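Local coordinates for putative vitamin-B12 independent methionine synthase family protein (Listeria monocytogenes, PDB 1YPX) that probably transfers a methyl group from a methylated folate to homocysteine to form methionine, through a zinc-dependent, cobalamin-independent TIM-barrel catalytic domain, at residues R39-V50 with E118-V127; P324-P332 with V357-W365. All coordinates share one frame; numbering follows the deposited sequence.

Contact 1. Residues R39-V50 with E118-V127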
loop_
_atom_site.group_PDB
_atom_site.type_symbol
_atom_site.label_atom_id
_atom_site.label_comp_id
_atom_site.label_asym_id
_atom_site.label_seq_id
_atom_site.Cartn_x
_atom_site.Cartn_y
_atom_site.Cartn_z
ATOM N N ARG A 39 21.297 8.527 -5.499
ATOM C CA ARG A 39 20.590 8.545 -4.233
ATOM C C ARG A 39 20.427 9.938 -3.648
ATOM O O ARG A 39 19.381 10.264 -3.078
ATOM C CB ARG A 39 21.283 7.644 -3.222
ATOM C CG ARG A 39 20.473 7.518 -1.960
ATOM C CD ARG A 39 20.903 6.356 -1.099
ATOM N NE ARG A 39 20.025 6.255 0.056
ATOM C CZ ARG A 39 18.935 5.497 0.108
ATOM N NH1 ARG A 39 18.201 5.480 1.212
ATOM N NH2 ARG A 39 18.600 4.737 -0.923
ATOM N N LYS A 40 21.466 10.753 -3.788
ATOM C CA LYS A 40 21.435 12.115 -3.275
ATOM C C LYS A 40 20.251 12.874 -3.852
ATOM O O LYS A 40 19.417 13.383 -3.110
ATOM C CB LYS A 40 22.744 12.843 -3.608
ATOM C CG LYS A 40 23.872 12.642 -2.581
ATOM C CD LYS A 40 23.523 13.306 -1.247
ATOM C CE LYS A 40 24.624 13.148 -0.211
ATOM N NZ LYS A 40 24.208 13.602 1.154
ATOM N N ILE A 41 20.172 12.952 -5.172
ATOM C CA ILE A 41 19.066 13.661 -5.789
ATOM C C ILE A 41 17.738 13.128 -5.242
ATOM O O ILE A 41 16.872 13.903 -4.824
ATOM C CB ILE A 41 19.092 13.510 -7.320
ATOM C CG1 ILE A 41 20.430 13.997 -7.872
ATOM C CG2 ILE A 41 17.968 14.340 -7.938
ATOM C CD1 ILE A 41 20.804 13.384 -9.209
ATOM N N GLU A 42 17.587 11.801 -5.248
ATOM C CA GLU A 42 16.381 11.174 -4.729
ATOM C C GLU A 42 16.104 11.755 -3.346
ATOM O O GLU A 42 14.972 12.087 -3.016
ATOM C CB GLU A 42 16.552 9.659 -4.594
ATOM C CG GLU A 42 16.791 8.894 -5.876
ATOM C CD GLU A 42 16.657 7.390 -5.668
ATOM O OE1 GLU A 42 17.162 6.885 -4.637
ATOM O OE2 GLU A 42 16.047 6.712 -6.532
ATOM N N ASN A 43 17.160 11.875 -2.550
ATOM C CA ASN A 43 17.056 12.407 -1.207
ATOM C C ASN A 43 16.504 13.823 -1.179
ATOM O O ASN A 43 15.710 14.176 -0.305
ATOM C CB ASN A 43 18.421 12.366 -0.521
ATOM C CG ASN A 43 18.701 11.026 0.116
ATOM O OD1 ASN A 43 19.616 10.885 0.927
ATOM N ND2 ASN A 43 17.905 10.029 -0.244
ATOM N N THR A 44 16.939 14.625 -2.146
ATOM C CA THR A 44 16.514 16.013 -2.293
ATOM C C THR A 44 15.062 16.018 -2.754
ATOM O O THR A 44 14.210 16.712 -2.192
ATOM C CB THR A 44 17.381 16.728 -3.360
ATOM O OG1 THR A 44 18.765 16.574 -3.021
ATOM C CG2 THR A 44 17.040 18.214 -3.446
ATOM N N GLU A 45 14.784 15.227 -3.780
ATOM C CA GLU A 45 13.437 15.144 -4.319
ATOM C C GLU A 45 12.434 14.669 -3.285
ATOM O O GLU A 45 11.401 15.305 -3.101
ATOM C CB GLU A 45 13.418 14.225 -5.537
ATOM C CG GLU A 45 14.196 14.804 -6.701
ATOM C CD GLU A 45 13.879 16.273 -6.936
ATOM O OE1 GLU A 45 12.754 16.572 -7.403
ATOM O OE2 GLU A 45 14.750 17.131 -6.635
ATOM N N ILE A 46 12.741 13.556 -2.619
ATOM C CA ILE A 46 11.859 13.011 -1.596
ATOM C C ILE A 46 11.575 14.114 -0.582
ATOM O O ILE A 46 10.416 14.398 -0.272
ATOM C CB ILE A 46 12.496 11.770 -0.891
ATOM C CG1 ILE A 46 12.591 10.612 -1.877
ATOM C CG2 ILE A 46 11.658 11.326 0.300
ATOM C CD1 ILE A 46 13.082 9.321 -1.276
ATOM N N LYS A 47 12.633 14.752 -0.089
ATOM C CA LYS A 47 12.473 15.837 0.879
ATOM C C LYS A 47 11.467 16.877 0.378
ATOM O O LYS A 47 10.617 17.366 1.131
ATOM C CB LYS A 47 13.817 16.520 1.172
ATOM C CG LYS A 47 14.664 15.810 2.218
ATOM C CD LYS A 47 15.661 16.759 2.865
ATOM C CE LYS A 47 16.533 16.056 3.906
ATOM N NZ LYS A 47 17.514 15.112 3.298
ATOM N N TYR A 48 11.562 17.208 -0.903
ATOM C CA TYR A 48 10.651 18.173 -1.488
ATOM C C TYR A 48 9.189 17.701 -1.420
ATOM O O TYR A 48 8.299 18.489 -1.087
ATOM C CB TYR A 48 11.072 18.473 -2.932
ATOM C CG TYR A 48 10.043 19.261 -3.689
ATOM C CD1 TYR A 48 9.250 18.642 -4.658
ATOM C CD2 TYR A 48 9.798 20.604 -3.388
ATOM C CE1 TYR A 48 8.236 19.326 -5.305
ATOM C CE2 TYR A 48 8.782 21.302 -4.035
ATOM C CZ TYR A 48 8.003 20.649 -4.992
ATOM O OH TYR A 48 6.975 21.308 -5.622
ATOM N N ILE A 49 8.938 16.427 -1.724
ATOM C CA ILE A 49 7.565 15.898 -1.670
ATOM C C ILE A 49 7.082 15.690 -0.225
ATOM O O ILE A 49 5.878 15.680 0.040
ATOM C CB ILE A 49 7.396 14.540 -2.467
ATOM C CG1 ILE A 49 8.176 13.405 -1.791
ATOM C CG2 ILE A 49 7.854 14.720 -3.918
ATOM C CD1 ILE A 49 7.940 12.037 -2.419
ATOM N N VAL A 50 8.026 15.512 0.702
ATOM C CA VAL A 50 7.683 15.331 2.108
ATOM C C VAL A 50 7.000 16.600 2.610
ATOM O O VAL A 50 5.931 16.538 3.216
ATOM C CB VAL A 50 8.931 15.071 2.986
ATOM C CG1 VAL A 50 8.553 15.131 4.465
ATOM C CG2 VAL A 50 9.518 13.717 2.660
ATOM N N GLU A 118 16.866 1.507 5.373
ATOM C CA GLU A 118 17.518 2.822 5.427
ATOM C C GLU A 118 16.617 3.819 4.711
ATOM O O GLU A 118 16.582 4.997 5.076
ATOM C CB GLU A 118 18.880 2.815 4.707
ATOM C CG GLU A 118 20.124 3.343 5.474
ATOM C CD GLU A 118 19.928 4.652 6.274
ATOM O OE1 GLU A 118 19.759 5.743 5.686
ATOM O OE2 GLU A 118 19.969 4.568 7.519
ATOM N N ASP A 119 15.913 3.368 3.670
ATOM C CA ASP A 119 15.028 4.291 2.942
ATOM C C ASP A 119 13.925 4.752 3.897
ATOM O O ASP A 119 13.419 5.862 3.769
ATOM C CB ASP A 119 14.381 3.642 1.695
ATOM C CG ASP A 119 15.402 3.086 0.701
ATOM O OD1 ASP A 119 16.581 3.512 0.709
ATOM O OD2 ASP A 119 15.008 2.220 -0.114
ATOM N N PHE A 120 13.554 3.905 4.857
ATOM C CA PHE A 120 12.523 4.308 5.805
ATOM C C PHE A 120 13.118 5.304 6.801
ATOM O O PHE A 120 12.578 6.396 7.005
ATOM C CB PHE A 120 11.952 3.120 6.562
ATOM C CG PHE A 120 10.923 3.518 7.564
ATOM C CD1 PHE A 120 9.694 4.024 7.142
ATOM C CD2 PHE A 120 11.212 3.487 8.928
ATOM C CE1 PHE A 120 8.769 4.500 8.058
ATOM C CE2 PHE A 120 10.297 3.962 9.856
ATOM C CZ PHE A 120 9.068 4.474 9.424
ATOM N N ILE A 121 14.234 4.913 7.413
ATOM C CA ILE A 121 14.948 5.757 8.355
ATOM C C ILE A 121 15.085 7.154 7.729
ATOM O O ILE A 121 14.896 8.171 8.397
ATOM C CB ILE A 121 16.362 5.174 8.645
ATOM C CG1 ILE A 121 16.244 3.819 9.323
ATOM C CG2 ILE A 121 17.156 6.099 9.535
ATOM C CD1 ILE A 121 17.564 3.075 9.403
ATOM N N PHE A 122 15.411 7.204 6.443
ATOM C CA PHE A 122 15.549 8.493 5.774
ATOM C C PHE A 122 14.234 9.251 5.767
ATOM O O PHE A 122 14.187 10.418 6.140
ATOM C CB PHE A 122 15.987 8.313 4.332
ATOM C CG PHE A 122 16.084 9.596 3.584
ATOM C CD1 PHE A 122 17.209 10.393 3.709
ATOM C CD2 PHE A 122 15.040 10.021 2.769
ATOM C CE1 PHE A 122 17.301 11.597 3.028
ATOM C CE2 PHE A 122 15.122 11.231 2.082
ATOM C CZ PHE A 122 16.254 12.023 2.210
ATOM N N LEU A 123 13.178 8.584 5.308
ATOM C CA LEU A 123 11.856 9.176 5.252
ATOM C C LEU A 123 11.467 9.640 6.634
ATOM O O LEU A 123 11.107 10.792 6.825
ATOM C CB LEU A 123 10.818 8.160 4.777
ATOM C CG LEU A 123 9.388 8.697 4.948
ATOM C CD1 LEU A 123 9.014 9.462 3.710
ATOM C CD2 LEU A 123 8.381 7.587 5.226
ATOM N N LYS A 124 11.533 8.724 7.594
ATOM C CA LYS A 124 11.176 9.024 8.968
ATOM C C LYS A 124 11.864 10.302 9.421
ATOM O O LYS A 124 11.265 11.134 10.101
ATOM C CB LYS A 124 11.586 7.873 9.874
ATOM C CG LYS A 124 11.401 8.156 11.342
ATOM C CD LYS A 124 10.263 7.376 11.892
ATOM C CE LYS A 124 10.128 7.617 13.371
ATOM N NZ LYS A 124 8.830 7.050 13.867
ATOM N N GLU A 125 13.123 10.450 9.037
ATOM C CA GLU A 125 13.901 11.625 9.387
ATOM C C GLU A 125 13.207 12.902 8.928
ATOM O O GLU A 125 13.002 13.821 9.719
ATOM C CB GLU A 125 15.286 11.553 8.740
ATOM C CG GLU A 125 16.043 12.877 8.775
ATOM C CD GLU A 125 16.817 13.162 7.487
ATOM O OE1 GLU A 125 16.216 13.044 6.385
ATOM O OE2 GLU A 125 18.022 13.522 7.582
ATOM N N ALA A 126 12.847 12.949 7.649
ATOM C CA ALA A 126 12.202 14.119 7.063
ATOM C C ALA A 126 10.770 14.402 7.509
ATOM O O ALA A 126 10.313 15.538 7.430
ATOM C CB ALA A 126 12.233 14.005 5.563
ATOM N N VAL A 127 10.065 13.376 7.977
ATOM C CA VAL A 127 8.684 13.538 8.397
ATOM C C VAL A 127 8.534 14.294 9.700
ATOM O O VAL A 127 7.702 15.196 9.810
ATOM C CB VAL A 127 7.995 12.181 8.542
ATOM C CG1 VAL A 127 6.574 12.378 9.058
ATOM C CG2 VAL A 127 7.982 11.469 7.191
#
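F122 leans from helix 118-127 into the flank of helix 39-50, its ring sandwiched between polar side chains. The CB of F122 leaves its helix pointing at the partner, and CG lies anti to the backbone N (chi1 177°), which carries the ring across the gap. From there CD1 and CE1 run under the amide group of N43, with F122 CE1 3.3 Å from N43 CG; the amide lies stacked over one face, its plane within 18° of the ring. F122 CE2 also has I46 CG2 beside it, in the ring plane at 3.9 Å. At the tip, CZ lies near the backbone O of N43 and also meets K47, whose bent chain brings NZ to 3.5 Å from F122 CZ on an oblique line. The second face is covered near its rim by OE1 of E125, which forms a long salt bridge with K47 (OE1 to NZ 3.9 Å).

At one end of the contact the extended chain of R39 reaches D119, and both terminal nitrogens take the same oxygen: NH1 lies 2.6 Å and NH2 2.9 Å from D119 OD1. At the other, V50 sets CG2 4.0 Å from A126 CB. R67, from a loop, touches I46 and F122 and forms a salt bridge with E42.

The axes of segments 39-50 and 118-127 approach to 9.9 Å and cross at -43°. V50 and V127 both touch I61, and L123 reaches A133, so two neighbouring helices pack together against the parallel strands inside them, as in the outer layer of a TIM barrel.

Contact 2. Residues P324-P332 with V357-W365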
loop_
_atom_site.group_PDB
_atom_site.type_symbol
_atom_site.label_atom_id
_atom_site.label_comp_id
_atom_site.label_asym_id
_atom_site.label_seq_id
_atom_site.Cartn_x
_atom_site.Cartn_y
_atom_site.Cartn_z
ATOM N N PRO A 324 -20.758 2.098 10.075
ATOM C CA PRO A 324 -20.616 3.391 10.755
ATOM C C PRO A 324 -19.569 4.370 10.211
ATOM O O PRO A 324 -18.424 4.005 9.950
ATOM C CB PRO A 324 -20.386 3.001 12.227
ATOM C CG PRO A 324 -19.965 1.567 12.192
ATOM C CD PRO A 324 -20.761 0.987 11.043
ATOM N N LEU A 325 -19.988 5.624 10.049
ATOM C CA LEU A 325 -19.121 6.678 9.530
ATOM C C LEU A 325 -17.894 6.819 10.428
ATOM O O LEU A 325 -16.829 7.278 9.993
ATOM C CB LEU A 325 -19.892 8.009 9.480
ATOM C CG LEU A 325 -19.245 9.258 8.860
ATOM C CD1 LEU A 325 -19.231 9.158 7.331
ATOM C CD2 LEU A 325 -20.031 10.482 9.285
ATOM N N SER A 326 -18.062 6.417 11.686
ATOM C CA SER A 326 -16.997 6.479 12.685
ATOM C C SER A 326 -15.752 5.704 12.241
ATOM O O SER A 326 -14.630 6.016 12.651
ATOM C CB SER A 326 -17.494 5.910 14.024
ATOM O OG SER A 326 -17.948 4.570 13.872
ATOM N N GLN A 327 -15.953 4.699 11.399
ATOM C CA GLN A 327 -14.842 3.893 10.937
ATOM C C GLN A 327 -14.636 3.904 9.435
ATOM O O GLN A 327 -14.282 2.890 8.851
ATOM C CB GLN A 327 -14.993 2.453 11.440
ATOM C CG GLN A 327 -16.412 1.907 11.361
ATOM C CD GLN A 327 -16.518 0.490 11.883
ATOM O OE1 GLN A 327 -15.890 -0.425 11.351
ATOM N NE2 GLN A 327 -17.311 0.301 12.930
ATOM N N LEU A 328 -14.852 5.049 8.802
ATOM C CA LEU A 328 -14.639 5.143 7.367
ATOM C C LEU A 328 -13.643 6.267 7.099
ATOM O O LEU A 328 -13.556 7.243 7.857
ATOM C CB LEU A 328 -15.971 5.389 6.631
ATOM C CG LEU A 328 -17.035 4.273 6.652
ATOM C CD1 LEU A 328 -18.274 4.694 5.866
ATOM C CD2 LEU A 328 -16.456 2.999 6.053
ATOM N N ARG A 329 -12.866 6.104 6.035
ATOM C CA ARG A 329 -11.861 7.094 5.652
ATOM C C ARG A 329 -11.982 7.410 4.172
ATOM O O ARG A 329 -12.593 6.661 3.428
ATOM C CB ARG A 329 -10.447 6.583 5.959
ATOM C CG ARG A 329 -9.974 6.791 7.408
ATOM C CD ARG A 329 -10.862 6.102 8.400
ATOM N NE ARG A 329 -10.421 6.291 9.783
ATOM C CZ ARG A 329 -11.247 6.319 10.826
ATOM N NH1 ARG A 329 -12.552 6.185 10.659
ATOM N NH2 ARG A 329 -10.771 6.462 12.046
ATOM N N LEU A 330 -11.391 8.525 3.771
ATOM C CA LEU A 330 -11.427 8.995 2.405
ATOM C C LEU A 330 -10.010 9.085 1.845
ATOM O O LEU A 330 -9.033 9.158 2.596
ATOM C CB LEU A 330 -12.075 10.370 2.390
ATOM C CG LEU A 330 -12.222 11.067 1.040
ATOM C CD1 LEU A 330 -13.128 10.249 0.157
ATOM C CD2 LEU A 330 -12.780 12.475 1.250
ATOM N N SER A 331 -9.899 9.088 0.523
ATOM C CA SER A 331 -8.599 9.177 -0.121
ATOM C C SER A 331 -8.848 9.126 -1.586
ATOM O O SER A 331 -9.971 8.908 -2.014
ATOM C CB SER A 331 -7.752 7.965 0.203
ATOM O OG SER A 331 -8.173 6.878 -0.604
ATOM N N PRO A 332 -7.803 9.343 -2.384
ATOM C CA PRO A 332 -8.047 9.270 -3.826
ATOM C C PRO A 332 -8.063 7.768 -4.156
ATOM O O PRO A 332 -7.622 6.968 -3.338
ATOM C CB PRO A 332 -6.879 10.058 -4.424
ATOM C CG PRO A 332 -5.808 9.982 -3.376
ATOM C CD PRO A 332 -6.527 10.010 -2.067
ATOM N N VAL A 357 -9.010 16.226 -0.615
ATOM C CA VAL A 357 -9.245 15.113 0.299
ATOM C C VAL A 357 -9.232 15.654 1.736
ATOM O O VAL A 357 -10.073 15.292 2.555
ATOM C CB VAL A 357 -8.143 14.038 0.165
ATOM C CG1 VAL A 357 -8.284 13.015 1.283
ATOM C CG2 VAL A 357 -8.225 13.353 -1.208
ATOM N N VAL A 358 -8.274 16.529 2.032
ATOM C CA VAL A 358 -8.155 17.119 3.364
ATOM C C VAL A 358 -9.361 17.978 3.747
ATOM O O VAL A 358 -9.791 17.978 4.902
ATOM C CB VAL A 358 -6.887 18.021 3.500
ATOM C CG1 VAL A 358 -6.886 18.702 4.862
ATOM C CG2 VAL A 358 -5.612 17.191 3.324
ATOM N N ARG A 359 -9.888 18.723 2.783
ATOM C CA ARG A 359 -11.037 19.593 3.022
ATOM C C ARG A 359 -12.299 18.769 3.229
ATOM O O ARG A 359 -13.028 18.952 4.210
ATOM C CB ARG A 359 -11.211 20.524 1.826
ATOM C CG ARG A 359 -12.314 21.566 1.932
ATOM C CD ARG A 359 -12.485 22.175 0.548
ATOM N NE ARG A 359 -11.207 22.096 -0.175
ATOM C CZ ARG A 359 -11.087 22.129 -1.495
ATOM N NH1 ARG A 359 -9.886 22.037 -2.051
ATOM N NH2 ARG A 359 -12.179 22.245 -2.250
ATOM N N LEU A 360 -12.552 17.854 2.298
ATOM C CA LEU A 360 -13.726 17.000 2.390
ATOM C C LEU A 360 -13.778 16.222 3.704
ATOM O O LEU A 360 -14.787 16.238 4.400
ATOM C CB LEU A 360 -13.761 16.033 1.199
ATOM C CG LEU A 360 -14.446 16.525 -0.088
ATOM C CD1 LEU A 360 -15.947 16.578 0.166
ATOM C CD2 LEU A 360 -13.928 17.900 -0.523
ATOM N N ALA A 361 -12.683 15.546 4.037
ATOM C CA ALA A 361 -12.604 14.748 5.256
ATOM C C ALA A 361 -12.773 15.621 6.481
ATOM O O ALA A 361 -13.182 15.158 7.541
ATOM C CB ALA A 361 -11.257 14.025 5.325
ATOM N N ASN A 362 -12.433 16.892 6.341
ATOM C CA ASN A 362 -12.555 17.772 7.474
ATOM C C ASN A 362 -14.009 18.118 7.729
ATOM O O ASN A 362 -14.519 17.905 8.833
ATOM C CB ASN A 362 -11.732 19.042 7.270
ATOM C CG ASN A 362 -11.712 19.912 8.513
ATOM O OD1 ASN A 362 -11.437 19.424 9.617
ATOM N ND2 ASN A 362 -12.005 21.200 8.348
ATOM N N ASP A 363 -14.693 18.639 6.713
ATOM C CA ASP A 363 -16.093 18.985 6.915
ATOM C C ASP A 363 -17.009 17.757 7.011
ATOM O O ASP A 363 -18.193 17.890 7.330
ATOM C CB ASP A 363 -16.589 19.965 5.835
ATOM C CG ASP A 363 -16.458 19.418 4.432
ATOM O OD1 ASP A 363 -16.741 18.216 4.243
ATOM O OD2 ASP A 363 -16.095 20.202 3.522
ATOM N N ILE A 364 -16.473 16.564 6.752
ATOM C CA ILE A 364 -17.282 15.349 6.867
ATOM C C ILE A 364 -17.019 14.695 8.204
ATOM O O ILE A 364 -17.946 14.345 8.927
ATOM C CB ILE A 364 -16.977 14.306 5.773
ATOM C CG1 ILE A 364 -17.529 14.784 4.434
ATOM C CG2 ILE A 364 -17.619 12.960 6.134
ATOM C CD1 ILE A 364 -17.295 13.811 3.325
ATOM N N TRP A 365 -15.745 14.523 8.528
ATOM C CA TRP A 365 -15.378 13.905 9.790
ATOM C C TRP A 365 -15.042 14.957 10.843
ATOM O O TRP A 365 -14.617 16.069 10.521
ATOM C CB TRP A 365 -14.223 12.926 9.553
ATOM C CG TRP A 365 -14.711 11.645 8.869
ATOM C CD1 TRP A 365 -15.451 10.641 9.440
ATOM C CD2 TRP A 365 -14.556 11.283 7.482
ATOM N NE1 TRP A 365 -15.767 9.687 8.499
ATOM C CE2 TRP A 365 -15.233 10.051 7.295
ATOM C CE3 TRP A 365 -13.915 11.879 6.388
ATOM C CZ2 TRP A 365 -15.289 9.405 6.056
ATOM C CZ3 TRP A 365 -13.970 11.237 5.152
ATOM C CH2 TRP A 365 -14.656 10.004 4.999
#
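W365, just past the end of its helix, slots its indole beside the turn at L325 and the start of strand 328-332. NE1 donates to L325 O over 3.0 Å, close to the ring plane and with an N-H...O angle of 148°. At the six-membered end of the indole, CZ3 lies 3.5 Å from L330 CB. CG of L325 rests against the pyrrole end, I364 CG2 covers the centre of one face, and L328 O lies 2.9 Å above the opposite face of W365, toward its rim. Y8 also stacks on W365.

Further along the strand, L330 points at the helix. Its CG is anti to the backbone N (chi1 -180°), and CD2 comes within 3.7 Å of L360 CB. V357 closes the row, its CG2 meeting P332 CD at 3.8 Å.

In the second shell, L325 O also accepts from L328 N, from the opposite face of the carbonyl plane. R329, whose CB is directed away from the helix, sends NH1 to S326 O and L328 O, bracing the turn, and NE to P6 O.

Side-chain packing is thus apolar, but the indole also lies against backbone carbonyls, and its N-H...O bond helps to set its rotation and ties the helix end to the turn.

In the fold
Contacts 1 and 2 lie about 28 Å apart between centres and share no segment, yet each involves a layer of helix outside the same parallel sheet. Contact 1 joins helix to helix and is only partly buried: K47 and E125 are exposed and R39 and F122 partly so, while D119, I46, L123 and V50 are buried. Contact 2 joins strand to helix, is buried, and relies on aliphatic packing around an indole. The sheet edges divide between them, since residues of contact 1 touch strand 60-61 whereas contact 2 contains strand 328-332. V358 touching L58 brings the last helix near the first of these edges, consistent with a closed barrel.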